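Local coordinates for protein alpha-galactosidase 1 (Saccharomyces cerevisiae, PDB 3LRK) that hydrolyses terminal, non-reducing alpha-D-galactose residues from alpha-galactosides such as galactose oligosaccharides, galactomannans and galactolipids, working as a secreted homotetrameric glycosidase of family GH27, at residues K277-S281 and W397-V401; V332-D336 and G363-R367; L373-F377 and K386-W391. The protein carries 1 engineered substitution. The contacts are given in a common frame with arbitrary orientation. Numbering follows the deposited sequence.

Interaction 1: K277-S281 and W397-V401; sequences KAHFS and WANRV
Residues 277-281 form a turn of regular alpha-helix, phi/psi near -65/-45, inside helix 273-285; 397-401 is an irregular loop whose nearest CA pair to it is Lys277-Trp397, 8.6 Å apart. Trp397 (phi/psi -97/-5; chi1 m, chi2 105°) directs its indole at the helix. Trp397 NE1 donates to Ser281 OG at 2.8 Å, while Ser281 OG (chi1 m) donates to Lys277 O at 2.7 Å, one turn back. Lys277 (m, t, m, t) lies over an indole face, with CD 4.0 Å from the centroid of the Trp397 six-membered ring in a CH-pi contact, and Phe280 CD2 meets Trp397 CH2 at 4.1 Å. Asn399 turns the chain with positive phi (63/31). Arg400 (phi/psi -74/150; chi1 115°, chi2 141°, chi3 103°) brings NH2 to 3.4 Å from Lys277 CD; a water accepts from Lys277 NZ (2.9 Å) and Arg400 NH2 (2.8 Å), and Asp273 salt-bridges Arg400. A loop of the C-terminal beta domain docks on a helix of the catalytic TIM barrel, the two-domain arrangement of GH27 alpha-galactosidases.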
loop_
_atom_site.group_PDB
_atom_site.type_symbol
_atom_site.label_atom_id
_atom_site.label_comp_id
_atom_site.label_asym_id
_atom_site.label_seq_id
_atom_site.Cartn_x
_atom_site.Cartn_y
_atom_site.Cartn_z
ATOM N N LYS A 277 17.500 13.849 -27.609
ATOM C CA LYS A 277 18.225 14.906 -26.874
ATOM C C LYS A 277 17.690 15.070 -25.449
ATOM O O LYS A 277 18.467 15.211 -24.498
ATOM C CB LYS A 277 18.128 16.259 -27.593
ATOM C CG LYS A 277 18.915 16.359 -28.906
ATOM C CD LYS A 277 19.273 17.811 -29.232
ATOM C CE LYS A 277 18.050 18.636 -29.600
ATOM N NZ LYS A 277 18.420 20.034 -29.938
ATOM N N ALA A 278 16.363 15.076 -25.325
ATOM C CA ALA A 278 15.677 15.146 -24.032
ATOM C C ALA A 278 16.076 13.965 -23.148
ATOM O O ALA A 278 16.421 14.144 -21.983
ATOM C CB ALA A 278 14.170 15.171 -24.239
ATOM N N HIS A 279 16.050 12.769 -23.737
ATOM C CA HIS A 279 16.359 11.512 -23.057
ATOM C C HIS A 279 17.821 11.472 -22.568
ATOM O O HIS A 279 18.078 11.211 -21.387
ATOM C CB HIS A 279 15.993 10.357 -24.006
ATOM C CG HIS A 279 16.421 8.993 -23.555
ATOM N ND1 HIS A 279 16.318 8.556 -22.250
ATOM C CD2 HIS A 279 16.894 7.939 -24.268
ATOM C CE1 HIS A 279 16.752 7.310 -22.171
ATOM N NE2 HIS A 279 17.100 6.909 -23.383
ATOM N N PHE A 280 18.768 11.772 -23.460
ATOM C CA PHE A 280 20.189 11.789 -23.106
ATOM C C PHE A 280 20.506 12.865 -22.059
ATOM O O PHE A 280 21.211 12.593 -21.084
ATOM C CB PHE A 280 21.056 11.955 -24.367
ATOM C CG PHE A 280 22.534 11.806 -24.127
ATOM C CD1 PHE A 280 23.110 10.542 -23.915
ATOM C CD2 PHE A 280 23.368 12.931 -24.148
ATOM C CE1 PHE A 280 24.483 10.408 -23.711
ATOM C CE2 PHE A 280 24.742 12.812 -23.948
ATOM C CZ PHE A 280 25.312 11.558 -23.724
ATOM N N SER A 281 19.953 14.064 -22.253
ATOM C CA SER A 281 20.169 15.196 -21.343
ATOM C C SER A 281 19.610 14.939 -19.946
ATOM O O SER A 281 20.247 15.292 -18.952
ATOM C CB SER A 281 19.548 16.480 -21.896
ATOM O OG SER A 281 20.107 16.826 -23.153
ATOM N N TRP A 397 23.693 22.328 -25.880
ATOM C CA TRP A 397 23.550 21.629 -27.165
ATOM C C TRP A 397 24.211 22.339 -28.357
ATOM O O TRP A 397 24.274 21.794 -29.460
ATOM C CB TRP A 397 22.092 21.234 -27.437
ATOM C CG TRP A 397 21.745 19.993 -26.658
ATOM C CD1 TRP A 397 20.975 19.917 -25.528
ATOM C CD2 TRP A 397 22.213 18.662 -26.919
ATOM N NE1 TRP A 397 20.922 18.614 -25.083
ATOM C CE2 TRP A 397 21.673 17.825 -25.918
ATOM C CE3 TRP A 397 23.034 18.095 -27.907
ATOM C CZ2 TRP A 397 21.923 16.450 -25.875
ATOM C CZ3 TRP A 397 23.279 16.723 -27.867
ATOM C CH2 TRP A 397 22.728 15.919 -26.854
ATOM N N ALA A 398 24.729 23.539 -28.109
ATOM C CA ALA A 398 25.518 24.263 -29.105
ATOM C C ALA A 398 26.783 23.485 -29.456
ATOM O O ALA A 398 27.323 22.741 -28.628
ATOM C CB ALA A 398 25.873 25.638 -28.595
ATOM N N ASN A 399 27.244 23.656 -30.693
ATOM C CA ASN A 399 28.483 23.037 -31.170
ATOM C C ASN A 399 28.447 21.510 -31.168
ATOM O O ASN A 399 29.473 20.860 -30.971
ATOM C CB ASN A 399 29.701 23.543 -30.377
ATOM C CG ASN A 399 29.784 25.059 -30.323
ATOM O OD1 ASN A 399 29.362 25.752 -31.252
ATOM N ND2 ASN A 399 30.333 25.581 -29.231
ATOM N N ARG A 400 27.267 20.935 -31.379
ATOM C CA ARG A 400 27.165 19.488 -31.498
ATOM C C ARG A 400 27.726 19.076 -32.863
ATOM O O ARG A 400 27.684 19.856 -33.822
ATOM C CB ARG A 400 25.721 19.005 -31.275
ATOM C CG ARG A 400 25.055 18.378 -32.470
ATOM C CD ARG A 400 24.193 17.191 -32.082
ATOM N NE ARG A 400 22.785 17.540 -32.073
ATOM C CZ ARG A 400 21.785 16.720 -32.392
ATOM N NH1 ARG A 400 22.011 15.472 -32.764
ATOM N NH2 ARG A 400 20.544 17.173 -32.344
ATOM N N VAL A 401 28.277 17.871 -32.943
ATOM C CA VAL A 401 28.828 17.372 -34.203
ATOM C C VAL A 401 27.702 17.316 -35.232
ATOM O O VAL A 401 26.684 16.656 -35.005
ATOM C CB VAL A 401 29.496 15.977 -34.038
ATOM C CG1 VAL A 401 30.018 15.466 -35.375
ATOM C CG2 VAL A 401 30.625 16.029 -33.008
HETATM O O HOH W 1 20.685 19.952 -31.771
#

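Interaction 2: V332-D336 and G363-R367; sequences VSDTD and GSVSR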
loop_
_atom_site.group_PDB
_atom_site.type_symbol
_atom_site.label_atom_id
_atom_site.label_comp_id
_atom_site.label_asym_id
_atom_site.label_seq_id
_atom_site.Cartn_x
_atom_site.Cartn_y
_atom_site.Cartn_z
ATOM N N VAL A 332 -0.220 19.759 -19.588
ATOM C CA VAL A 332 -0.662 20.687 -20.635
ATOM C C VAL A 332 -1.761 20.081 -21.517
ATOM O O VAL A 332 -1.895 18.858 -21.607
ATOM C CB VAL A 332 0.525 21.199 -21.512
ATOM C CG1 VAL A 332 1.550 21.953 -20.664
ATOM C CG2 VAL A 332 1.188 20.065 -22.292
ATOM N N SER A 333 -2.540 20.940 -22.172
ATOM C CA SER A 333 -3.627 20.480 -23.036
ATOM C C SER A 333 -3.114 19.925 -24.372
ATOM O O SER A 333 -3.838 19.224 -25.073
ATOM C CB SER A 333 -4.664 21.590 -23.258
ATOM O OG SER A 333 -4.062 22.744 -23.816
ATOM N N ASP A 334 -1.865 20.239 -24.707
ATOM C CA ASP A 334 -1.220 19.736 -25.921
ATOM C C ASP A 334 -0.699 18.322 -25.688
ATOM O O ASP A 334 0.448 18.125 -25.280
ATOM C CB ASP A 334 -0.087 20.678 -26.343
ATOM C CG ASP A 334 -0.571 22.106 -26.536
ATOM O OD1 ASP A 334 -1.377 22.337 -27.472
ATOM O OD2 ASP A 334 -0.157 22.983 -25.741
ATOM N N THR A 335 -1.562 17.342 -25.948
ATOM C CA THR A 335 -1.241 15.944 -25.689
ATOM C C THR A 335 -1.010 15.171 -26.986
ATOM O O THR A 335 -1.516 15.542 -28.054
ATOM C CB THR A 335 -2.336 15.250 -24.847
ATOM O OG1 THR A 335 -3.610 15.393 -25.490
ATOM C CG2 THR A 335 -2.397 15.843 -23.434
ATOM N N ASP A 336 -0.228 14.104 -26.887
ATOM C CA ASP A 336 0.141 13.309 -28.049
ATOM C C ASP A 336 -0.918 12.233 -28.326
ATOM O O ASP A 336 -1.972 12.216 -27.682
ATOM C CB ASP A 336 1.541 12.708 -27.864
ATOM C CG ASP A 336 1.643 11.779 -26.650
ATOM O OD1 ASP A 336 0.605 11.269 -26.151
ATOM O OD2 ASP A 336 2.787 11.543 -26.213
ATOM N N GLY A 363 5.035 18.151 -23.998
ATOM C CA GLY A 363 3.800 18.378 -24.755
ATOM C C GLY A 363 3.965 18.085 -26.240
ATOM O O GLY A 363 5.081 17.915 -26.727
ATOM N N SER A 364 2.844 18.029 -26.958
ATOM C CA SER A 364 2.821 17.587 -28.362
ATOM C C SER A 364 3.183 18.680 -29.386
ATOM O O SER A 364 3.408 18.394 -30.569
ATOM C CB SER A 364 1.447 17.003 -28.694
ATOM O OG SER A 364 0.441 18.001 -28.567
ATOM N N VAL A 365 3.241 19.925 -28.930
ATOM C CA VAL A 365 3.537 21.050 -29.813
ATOM C C VAL A 365 4.696 21.856 -29.246
ATOM O O VAL A 365 4.950 21.834 -28.037
ATOM C CB VAL A 365 2.296 21.984 -30.016
ATOM C CG1 VAL A 365 2.543 22.962 -31.145
ATOM C CG2 VAL A 365 1.051 21.181 -30.321
ATOM N N SER A 366 5.397 22.554 -30.134
ATOM C CA SER A 366 6.417 23.520 -29.754
ATOM C C SER A 366 5.758 24.578 -28.885
ATOM O O SER A 366 4.657 25.032 -29.191
ATOM C CB SER A 366 7.011 24.161 -31.010
ATOM O OG SER A 366 8.066 25.046 -30.683
ATOM N N ARG A 367 6.410 24.957 -27.792
ATOM C CA ARG A 367 5.850 25.973 -26.907
ATOM C C ARG A 367 6.935 26.881 -26.331
ATOM O O ARG A 367 8.089 26.467 -26.200
ATOM C CB ARG A 367 5.018 25.333 -25.788
ATOM C CG ARG A 367 5.814 24.931 -24.550
ATOM C CD ARG A 367 5.015 24.070 -23.595
ATOM N NE ARG A 367 3.876 24.751 -22.980
ATOM C CZ ARG A 367 2.599 24.485 -23.263
ATOM N NH1 ARG A 367 2.285 23.560 -24.169
ATOM N NH2 ARG A 367 1.628 25.146 -22.637
#
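Two loops meet here at the edge of the C-terminal beta-sandwich domain. Segment 332-336 lies in the connection between antiparallel strands 325-331 and 342-349; segment 363-367 leads from strand 355-361 into strand 367-371. Asp334 is the centre of an inverse gamma turn, and it supplies both strong acceptors of the contact. Asp334 O accepts from Ser364 N at 2.9 Å, with an N-H...O angle of 156°, where the two segments draw close; the nearest CA atoms, those of Asp336 and Ser364, are 5.1 Å apart. The Ser364 hydroxyl adds a weak hydrogen bond, Ser364 OG to Thr335 O at 3.2 Å.

Other polar groups are satisfied by residues nearby. The Gly363 amide bonds to the side chain of Asn361, whose amide group in turn donates to Val365 O, and backbone hydrogen bonds pair Val332 with Gly341, Gly363 with His460 and Arg367 with Val457. The Asp336 carboxylate has its partners elsewhere: OD2 bonds to Thr215 in the barrel domain, and OD1 takes the backbone amides of Tyr338 and Gln340.

Val332 makes an apolar contact, its CG2 4.0 Å from Gly363 CA; a CB on that glycine would come within 3.1 Å of the same methyl, a tight approach. Further on, Val365 CG2 sits 3.9 Å from Asp334 OD1. The guanidinium of Arg367 is approached in two ways: Val332 CG1 lies over one face, 3.8 Å from Arg367 NH2, while at the edge Arg367 NH1 donates to Asp334 OD2 in a 3.0 Å salt bridge.

Interaction 3: L373-F377 and K386-W391; sequences LEEIF and KLTSTW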
loop_
_atom_site.group_PDB
_atom_site.type_symbol
_atom_site.label_atom_id
_atom_site.label_comp_id
_atom_site.label_asym_id
_atom_site.label_seq_id
_atom_site.Cartn_x
_atom_site.Cartn_y
_atom_site.Cartn_z
ATOM N N LEU A 373 15.532 33.430 -11.968
ATOM C CA LEU A 373 16.577 33.046 -11.012
ATOM C C LEU A 373 16.011 32.469 -9.714
ATOM O O LEU A 373 16.628 31.584 -9.106
ATOM C CB LEU A 373 17.499 34.228 -10.686
ATOM C CG LEU A 373 18.418 34.782 -11.783
ATOM C CD1 LEU A 373 19.153 36.021 -11.263
ATOM C CD2 LEU A 373 19.409 33.731 -12.282
ATOM N N GLU A 374 14.851 32.974 -9.293
ATOM C CA GLU A 374 14.189 32.502 -8.068
ATOM C C GLU A 374 13.811 31.024 -8.173
ATOM O O GLU A 374 14.010 30.274 -7.220
ATOM C CB GLU A 374 12.957 33.354 -7.726
ATOM C CG GLU A 374 13.265 34.832 -7.446
ATOM C CD GLU A 374 12.074 35.611 -6.891
ATOM O OE1 GLU A 374 10.961 35.045 -6.801
ATOM O OE2 GLU A 374 12.254 36.800 -6.538
ATOM N N GLU A 375 13.294 30.620 -9.335
ATOM C CA GLU A 375 12.937 29.221 -9.610
ATOM C C GLU A 375 14.161 28.339 -9.817
ATOM O O GLU A 375 14.219 27.225 -9.289
ATOM C CB GLU A 375 12.039 29.105 -10.838
ATOM C CG GLU A 375 10.643 29.666 -10.683
ATOM C CD GLU A 375 9.709 29.176 -11.774
ATOM O OE1 GLU A 375 10.179 28.927 -12.907
ATOM O OE2 GLU A 375 8.500 29.026 -11.489
ATOM N N ILE A 376 15.119 28.829 -10.606
ATOM C CA ILE A 376 16.377 28.119 -10.853
ATOM C C ILE A 376 17.118 27.837 -9.544
ATOM O O ILE A 376 17.517 26.698 -9.280
ATOM C CB ILE A 376 17.297 28.900 -11.824
ATOM C CG1 ILE A 376 16.706 28.897 -13.237
ATOM C CG2 ILE A 376 18.708 28.323 -11.811
ATOM C CD1 ILE A 376 17.288 29.965 -14.164
ATOM N N PHE A 377 17.282 28.871 -8.725
ATOM C CA PHE A 377 17.964 28.734 -7.452
ATOM C C PHE A 377 16.934 28.571 -6.340
ATOM O O PHE A 377 16.790 29.409 -5.432
ATOM C CB PHE A 377 18.948 29.888 -7.240
ATOM C CG PHE A 377 20.046 29.919 -8.268
ATOM C CD1 PHE A 377 19.987 30.797 -9.346
ATOM C CD2 PHE A 377 21.131 29.047 -8.172
ATOM C CE1 PHE A 377 21.000 30.816 -10.306
ATOM C CE2 PHE A 377 22.148 29.057 -9.124
ATOM C CZ PHE A 377 22.083 29.943 -10.193
ATOM N N LYS A 386 23.209 34.497 -4.936
ATOM C CA LYS A 386 22.779 33.828 -6.170
ATOM C C LYS A 386 21.595 34.533 -6.844
ATOM O O LYS A 386 21.527 34.597 -8.073
ATOM C CB LYS A 386 22.470 32.345 -5.917
ATOM C CG LYS A 386 23.715 31.482 -5.746
ATOM C CD LYS A 386 23.370 30.046 -5.356
ATOM C CE LYS A 386 24.600 29.146 -5.416
ATOM N NZ LYS A 386 24.369 27.803 -4.797
ATOM N N LEU A 387 20.672 35.064 -6.043
ATOM C CA LEU A 387 19.469 35.715 -6.578
ATOM C C LEU A 387 19.715 37.177 -6.951
ATOM O O LEU A 387 18.951 37.770 -7.713
ATOM C CB LEU A 387 18.283 35.598 -5.603
ATOM C CG LEU A 387 17.646 34.221 -5.353
ATOM C CD1 LEU A 387 16.268 34.381 -4.712
ATOM C CD2 LEU A 387 17.532 33.411 -6.631
ATOM N N THR A 388 20.796 37.730 -6.408
ATOM C CA THR A 388 21.179 39.130 -6.586
ATOM C C THR A 388 22.204 39.297 -7.718
ATOM O O THR A 388 22.462 40.417 -8.169
ATOM C CB THR A 388 21.712 39.689 -5.241
ATOM O OG1 THR A 388 20.601 39.948 -4.375
ATOM C CG2 THR A 388 22.513 40.971 -5.418
ATOM N N SER A 389 22.767 38.182 -8.182
ATOM C CA SER A 389 23.801 38.190 -9.220
ATOM C C SER A 389 23.253 37.962 -10.617
ATOM O O SER A 389 22.125 37.488 -10.788
ATOM C CB SER A 389 24.861 37.124 -8.933
ATOM O OG SER A 389 25.514 37.373 -7.707
ATOM N N THR A 390 24.073 38.293 -11.615
ATOM C CA THR A 390 23.749 38.044 -13.018
ATOM C C THR A 390 24.467 36.771 -13.476
ATOM O O THR A 390 25.633 36.546 -13.133
ATOM C CB THR A 390 24.101 39.276 -13.898
ATOM O OG1 THR A 390 23.273 40.378 -13.509
ATOM C CG2 THR A 390 23.879 38.998 -15.383
ATOM N N TRP A 391 23.752 35.932 -14.227
ATOM C CA TRP A 391 24.279 34.638 -14.665
ATOM C C TRP A 391 24.310 34.544 -16.175
ATOM O O TRP A 391 23.325 34.868 -16.834
ATOM C CB TRP A 391 23.438 33.487 -14.093
ATOM C CG TRP A 391 23.530 33.386 -12.600
ATOM C CD1 TRP A 391 22.902 34.184 -11.685
ATOM C CD2 TRP A 391 24.312 32.448 -11.846
ATOM N NE1 TRP A 391 23.242 33.802 -10.409
ATOM C CE2 TRP A 391 24.104 32.738 -10.479
ATOM C CE3 TRP A 391 25.164 31.390 -12.194
ATOM C CZ2 TRP A 391 24.713 32.004 -9.455
ATOM C CZ3 TRP A 391 25.772 30.663 -11.177
ATOM C CH2 TRP A 391 25.543 30.977 -9.823
#
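The short helix 373-376 presents Leu373 and the residue just past its end, Phe377, to the 386-391 segment, which starts in a weakly bonded helical turn and finishes at the beginning of strand 391-395. No hydrogen bond crosses between them; complementary shape makes the contact, burying 384 Å² in all. Leu387 and Leu373 interlock. Leu387 inserts its CD2 methyl against the helix, reaching 3.2 Å from Leu373 O, 3.8 Å from Glu374 CA and 3.8 Å from Phe377 CB, so that this methyl is lodged among Leu373 and Glu374 of the short helix and Phe377 just past it. In the reverse direction Leu373 fits into the bend of the other segment: Leu373 CD1 lies 3.3 Å from Ser389 O and CD2 lies 3.6 Å from Trp391 CD1.

Phe377 is the bulkiest of the three. Its ring packs against a corner formed by Lys386 and Trp391, both on the same side of the ring plane, with Lys386 CB over that face, Phe377 CD2 3.7 Å from Lys386 CD, and Phe377 CZ over a face of the indole, 3.4 Å from Trp391 CZ2. The Phe377 ring and the six-membered ring of Trp391 make an oblique pair, their planes 36° apart and their centroids separated by 4.5 Å. Within the segment Trp391 NE1 donates to Lys386 O at 3.0 Å, which ties the indole to the helical turn.

Beneath the pair runs the antiparallel sheet of the C-terminal domain: Leu373 rests on Leu447 of strand 442-447, Trp391 on Leu467 and Pro469 of strand 461-469, and Phe377 on Gln355 of strand 355-361.

Overall arrangement
Interaction 1 closes the longest of the three loops, joining helix 273-285 of the TIM barrel to the loop after strand 391-395; interactions 2 and 3 are nested inside it and follow one another in series. Their centres form a wide triangle, about 21 Å between 1 and 2, 24 Å between 1 and 3, and 28 Å between 2 and 3, and no two contacts touch. Interactions 2 and 3 both belong to the C-terminal beta domain, one at its loops and the other against its antiparallel sheet. Strand 391-395 links interaction 3 to interaction 1, so interaction 3 and the attachment to the barrel follow each other on a continuous piece of chain.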